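Local coordinates for protein concanavalin B (Canavalia ensiformis, PDB 6CAF) that may act as a carbohydrate-binding seed protein and has the chitinase-like fold of glycosyl hydrolase family 18, at residues R204-Y214 with Y241-P252. Numbering follows the deposited sequence. Where two conformers were deposited one is given.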
loop_
_atom_site.group_PDB
_atom_site.type_symbol
_atom_site.label_atom_id
_atom_site.label_comp_id
_atom_site.label_asym_id
_atom_site.label_seq_id
_atom_site.Cartn_x
_atom_site.Cartn_y
_atom_site.Cartn_z
ATOM N N ARG A 204 5.834 11.111 11.580
ATOM C CA ARG A 204 4.517 11.676 11.279
ATOM C C ARG A 204 4.361 12.141 9.843
ATOM O O ARG A 204 3.369 12.812 9.519
ATOM C CB ARG A 204 4.123 12.774 12.276
ATOM C CG ARG A 204 4.338 12.331 13.701
ATOM C CD ARG A 204 3.849 13.344 14.714
ATOM N NE ARG A 204 4.127 12.847 16.062
ATOM C CZ ARG A 204 3.818 13.457 17.181
ATOM N NH1 ARG A 204 3.151 14.578 17.155
ATOM N NH2 ARG A 204 4.207 12.931 18.326
ATOM N N HIS A 205 5.275 11.737 8.955
ATOM C CA HIS A 205 5.180 12.180 7.572
ATOM C C HIS A 205 4.293 11.337 6.701
ATOM O O HIS A 205 3.898 11.804 5.642
ATOM C CB HIS A 205 6.526 12.208 6.839
ATOM C CG HIS A 205 7.531 13.132 7.383
ATOM N ND1 HIS A 205 7.212 14.358 7.879
ATOM C CD2 HIS A 205 8.877 13.018 7.482
ATOM C CE1 HIS A 205 8.306 14.971 8.275
ATOM N NE2 HIS A 205 9.344 14.203 7.988
ATOM N N PHE A 206 3.961 10.113 7.112
ATOM C CA PHE A 206 3.072 9.328 6.292
ATOM C C PHE A 206 1.658 9.897 6.324
ATOM O O PHE A 206 1.108 10.189 7.380
ATOM C CB PHE A 206 3.017 7.861 6.705
ATOM C CG PHE A 206 4.275 7.077 6.442
ATOM C CD1 PHE A 206 4.719 6.878 5.149
ATOM C CD2 PHE A 206 4.998 6.509 7.480
ATOM C CE1 PHE A 206 5.841 6.120 4.895
ATOM C CE2 PHE A 206 6.132 5.761 7.217
ATOM C CZ PHE A 206 6.543 5.557 5.929
ATOM N N ASP A 207 1.067 9.989 5.142
ATOM C CA ASP A 207 -0.346 10.293 5.013
ATOM C C ASP A 207 -1.256 9.150 5.446
ATOM O O ASP A 207 -2.318 9.388 6.042
ATOM C CB ASP A 207 -0.678 10.697 3.571
ATOM C CG ASP A 207 0.063 11.946 3.135
ATOM O OD1 ASP A 207 -0.431 13.024 3.543
ATOM O OD2 ASP A 207 1.071 11.810 2.421
ATOM N N TYR A 208 -0.857 7.927 5.107
ATOM C CA TYR A 208 -1.689 6.766 5.342
ATOM C C TYR A 208 -0.835 5.629 5.876
ATOM O O TYR A 208 0.297 5.428 5.403
ATOM C CB TYR A 208 -2.312 6.256 4.055
ATOM C CG TYR A 208 -3.199 7.181 3.301
ATOM C CD1 TYR A 208 -4.121 7.973 3.932
ATOM C CD2 TYR A 208 -3.188 7.155 1.909
ATOM C CE1 TYR A 208 -4.987 8.796 3.198
ATOM C CE2 TYR A 208 -4.074 7.910 1.159
ATOM C CZ TYR A 208 -4.950 8.772 1.806
ATOM O OH TYR A 208 -5.809 9.518 1.016
ATOM N N ILE A 209 -1.415 4.863 6.797
ATOM C CA ILE A 209 -0.781 3.666 7.313
ATOM C C ILE A 209 -1.729 2.495 7.078
ATOM O O ILE A 209 -2.877 2.510 7.530
ATOM C CB ILE A 209 -0.497 3.787 8.825
ATOM C CG1 ILE A 209 0.331 5.035 9.141
ATOM C CG2 ILE A 209 0.142 2.529 9.356
ATOM C CD1 ILE A 209 1.727 4.992 8.622
ATOM N N PHE A 210 -1.237 1.501 6.345
ATOM C CA PHE A 210 -1.968 0.296 6.002
ATOM C C PHE A 210 -1.411 -0.852 6.849
ATOM O O PHE A 210 -0.380 -1.424 6.522
ATOM C CB PHE A 210 -1.778 0.004 4.507
ATOM C CG PHE A 210 -2.386 1.024 3.598
ATOM C CD1 PHE A 210 -1.699 2.160 3.229
ATOM C CD2 PHE A 210 -3.676 0.861 3.124
ATOM C CE1 PHE A 210 -2.268 3.090 2.388
ATOM C CE2 PHE A 210 -4.250 1.798 2.284
ATOM C CZ PHE A 210 -3.556 2.939 1.943
ATOM N N VAL A 211 -2.057 -1.134 7.968
ATOM C CA VAL A 211 -1.511 -2.092 8.905
ATOM C C VAL A 211 -1.841 -3.501 8.433
ATOM O O VAL A 211 -3.007 -3.826 8.196
ATOM C CB VAL A 211 -2.090 -1.845 10.292
ATOM C CG1 VAL A 211 -1.529 -2.859 11.283
ATOM C CG2 VAL A 211 -1.784 -0.437 10.782
ATOM N N ARG A 212 -0.817 -4.341 8.336
ATOM C CA ARG A 212 -0.996 -5.692 7.816
ATOM C C ARG A 212 -1.441 -6.653 8.905
ATOM O O ARG A 212 -0.626 -7.211 9.646
ATOM C CB ARG A 212 0.291 -6.171 7.147
ATOM C CG ARG A 212 0.656 -5.363 5.929
ATOM C CD ARG A 212 1.866 -5.893 5.193
ATOM N NE ARG A 212 3.081 -5.429 5.790
ATOM C CZ ARG A 212 3.911 -6.145 6.531
ATOM N NH1 ARG A 212 3.680 -7.407 6.781
ATOM N NH2 ARG A 212 4.980 -5.566 7.022
ATOM N N PHE A 213 -2.749 -6.805 9.000
ATOM C CA PHE A 213 -3.358 -7.642 10.030
ATOM C C PHE A 213 -3.464 -9.095 9.544
ATOM O O PHE A 213 -4.541 -9.665 9.462
ATOM C CB PHE A 213 -4.759 -7.112 10.419
ATOM C CG PHE A 213 -4.737 -5.797 11.166
ATOM C CD1 PHE A 213 -4.389 -5.742 12.501
ATOM C CD2 PHE A 213 -5.090 -4.634 10.543
ATOM C CE1 PHE A 213 -4.411 -4.550 13.201
ATOM C CE2 PHE A 213 -5.106 -3.453 11.232
ATOM C CZ PHE A 213 -4.734 -3.406 12.553
ATOM N N TYR A 214 -2.329 -9.701 9.215
ATOM C CA TYR A 214 -2.344 -11.082 8.779
ATOM C C TYR A 214 -0.931 -11.619 8.872
ATOM O O TYR A 214 0.043 -10.857 9.014
ATOM C CB TYR A 214 -2.924 -11.205 7.346
ATOM C CG TYR A 214 -2.210 -10.410 6.266
ATOM C CD1 TYR A 214 -2.491 -9.095 6.065
ATOM C CD2 TYR A 214 -1.325 -11.019 5.383
ATOM C CE1 TYR A 214 -1.841 -8.365 5.082
ATOM C CE2 TYR A 214 -0.735 -10.309 4.343
ATOM C CZ TYR A 214 -0.973 -8.965 4.216
ATOM O OH TYR A 214 -0.353 -8.242 3.207
ATOM N N TYR A 241 0.500 9.255 14.727
ATOM C CA TYR A 241 0.092 10.633 14.721
ATOM C C TYR A 241 0.250 11.148 13.301
ATOM O O TYR A 241 1.115 10.659 12.568
ATOM C CB TYR A 241 1.009 11.464 15.620
ATOM C CG TYR A 241 1.020 11.080 17.079
ATOM C CD1 TYR A 241 1.833 10.042 17.547
ATOM C CD2 TYR A 241 0.342 11.823 18.028
ATOM C CE1 TYR A 241 1.867 9.691 18.900
ATOM C CE2 TYR A 241 0.395 11.501 19.393
ATOM C CZ TYR A 241 1.162 10.440 19.815
ATOM O OH TYR A 241 1.187 10.104 21.145
ATOM N N PRO A 242 -0.518 12.161 12.900
ATOM C CA PRO A 242 -1.581 12.807 13.681
ATOM C C PRO A 242 -2.832 11.972 13.793
ATOM O O PRO A 242 -2.938 10.915 13.147
ATOM C CB PRO A 242 -1.853 14.078 12.873
ATOM C CG PRO A 242 -1.574 13.671 11.472
ATOM C CD PRO A 242 -0.423 12.717 11.551
ATOM N N ARG A 243 -3.795 12.445 14.579
ATOM C CA ARG A 243 -5.019 11.692 14.836
ATOM C C ARG A 243 -6.078 11.992 13.758
ATOM O O ARG A 243 -7.202 12.396 14.037
ATOM C CB ARG A 243 -5.547 11.975 16.244
ATOM C CG ARG A 243 -4.550 11.803 17.396
ATOM C CD ARG A 243 -3.674 10.556 17.367
ATOM N NE ARG A 243 -3.161 10.232 18.702
ATOM C CZ ARG A 243 -2.132 9.439 18.959
ATOM N NH1 ARG A 243 -1.459 8.900 17.988
ATOM N NH2 ARG A 243 -1.784 9.164 20.207
ATOM N N ASP A 244 -5.706 11.721 12.527
ATOM C CA ASP A 244 -6.538 11.950 11.358
ATOM C C ASP A 244 -7.114 10.609 10.869
ATOM O O ASP A 244 -6.801 9.538 11.387
ATOM C CB ASP A 244 -5.689 12.593 10.236
ATOM C CG ASP A 244 -5.266 14.018 10.503
ATOM O OD1 ASP A 244 -5.815 14.703 11.388
ATOM O OD2 ASP A 244 -4.361 14.480 9.771
ATOM N N LYS A 245 -7.916 10.667 9.821
ATOM C CA LYS A 245 -8.463 9.478 9.217
ATOM C C LYS A 245 -7.423 8.868 8.314
ATOM O O LYS A 245 -7.471 9.018 7.098
ATOM C CB LYS A 245 -9.720 9.847 8.457
ATOM C CG LYS A 245 -10.644 8.721 8.142
ATOM C CD LYS A 245 -12.089 9.139 7.820
ATOM C CE LYS A 245 -12.775 9.683 9.063
ATOM N NZ LYS A 245 -14.258 9.625 8.992
ATOM N N ASN A 246 -6.464 8.192 8.932
ATOM C CA ASN A 246 -5.252 7.799 8.236
ATOM C C ASN A 246 -4.876 6.336 8.414
ATOM O O ASN A 246 -3.807 5.961 7.953
ATOM C CB ASN A 246 -4.083 8.706 8.610
ATOM C CG ASN A 246 -3.799 8.766 10.099
ATOM O OD1 ASN A 246 -4.289 7.963 10.886
ATOM N ND2 ASN A 246 -2.962 9.750 10.492
ATOM N N LEU A 247 -5.759 5.544 9.034
ATOM C CA LEU A 247 -5.472 4.145 9.314
ATOM C C LEU A 247 -6.355 3.233 8.485
ATOM O O LEU A 247 -7.576 3.393 8.433
ATOM C CB LEU A 247 -5.657 3.811 10.773
ATOM C CG LEU A 247 -4.809 4.522 11.774
ATOM C CD1 LEU A 247 -5.115 3.986 13.167
ATOM C CD2 LEU A 247 -3.363 4.353 11.431
ATOM N N PHE A 248 -5.701 2.273 7.846
ATOM C CA PHE A 248 -6.382 1.277 7.068
ATOM C C PHE A 248 -6.030 -0.103 7.588
ATOM O O PHE A 248 -4.909 -0.305 8.081
ATOM C CB PHE A 248 -5.927 1.296 5.615
ATOM C CG PHE A 248 -6.254 2.529 4.841
ATOM C CD1 PHE A 248 -5.545 3.699 5.038
ATOM C CD2 PHE A 248 -7.226 2.495 3.833
ATOM C CE1 PHE A 248 -5.793 4.812 4.263
ATOM C CE2 PHE A 248 -7.496 3.624 3.074
ATOM C CZ PHE A 248 -6.746 4.772 3.281
ATOM N N LEU A 249 -6.954 -1.052 7.431
ATOM C CA LEU A 249 -6.626 -2.460 7.649
ATOM C C LEU A 249 -6.205 -3.079 6.334
ATOM O O LEU A 249 -7.004 -3.129 5.383
ATOM C CB LEU A 249 -7.813 -3.267 8.164
ATOM C CG LEU A 249 -8.402 -2.823 9.486
ATOM C CD1 LEU A 249 -9.510 -1.798 9.252
ATOM C CD2 LEU A 249 -9.000 -4.023 10.206
ATOM N N GLU A 250 -4.972 -3.584 6.258
ATOM C CA GLU A 250 -4.555 -4.383 5.113
ATOM C C GLU A 250 -4.820 -5.842 5.441
ATOM O O GLU A 250 -4.385 -6.343 6.483
ATOM C CB GLU A 250 -3.097 -4.170 4.733
ATOM C CG GLU A 250 -2.721 -4.997 3.537
ATOM C CD GLU A 250 -1.323 -4.748 3.053
ATOM O OE1 GLU A 250 -0.979 -3.557 2.925
ATOM O OE2 GLU A 250 -0.619 -5.717 2.692
ATOM N N LEU A 251 -5.551 -6.484 4.541
ATOM C CA LEU A 251 -6.078 -7.818 4.768
ATOM C C LEU A 251 -5.858 -8.664 3.524
ATOM O O LEU A 251 -5.787 -8.150 2.397
ATOM C CB LEU A 251 -7.585 -7.711 5.010
ATOM C CG LEU A 251 -7.998 -6.955 6.280
ATOM C CD1 LEU A 251 -9.500 -6.714 6.290
ATOM C CD2 LEU A 251 -7.506 -7.697 7.493
ATOM N N PRO A 252 -5.799 -9.981 3.715
ATOM C CA PRO A 252 -5.724 -10.862 2.558
ATOM C C PRO A 252 -7.097 -11.029 1.934
ATOM O O PRO A 252 -8.092 -11.137 2.645
ATOM C CB PRO A 252 -5.242 -12.183 3.156
ATOM C CG PRO A 252 -5.685 -12.151 4.563
ATOM C CD PRO A 252 -5.789 -10.725 4.985
HETATM O O HOH W 1 1.358 9.329 10.124
HETATM O O HOH W 2 -1.406 11.269 8.562
#
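Phe-248 presents one face to Phe-210 in an offset stack, planes at 23°, with CE2 of Phe-210 3.3 Å from CG of Phe-248. Its edge, led by CE1, points at the face of Tyr-208 in a T-shaped pair with centroids 5.2 Å apart; the carbonyl O of Ile-209 also lies at this edge. An alanine in place of Phe-248 would probably leave Phe-210 without its stacking partner and the face of Tyr-208 uncovered on that side. The guanidinium of Arg-204 lies flat on the Tyr-241 ring as a cation-pi pair, CZ 4.0 Å from the ring centroid. Strands 208-212 and 247-252 are neighbouring parallel strands of the TIM barrel, joined through helix 227-239 in a beta-alpha-beta crossover. The backbones of the two segments alternate as donors and acceptors, from Ile-209 N to Asn-246 O (2.9 Å) through Phe-213 N to Glu-250 O. With CG anti to the backbone N (chi1 -179°) and the chain extended, Glu-250 carries its carboxylate across to Tyr-214, whose OH donates to the anti lone pair of OE2 at 2.6 Å; Tyr-35 OH is hydrogen-bonded to OE1. Before the strands, one water bridges Phe-206 O to Tyr-241 O, and another joins Phe-206 O to Asn-246 ND2.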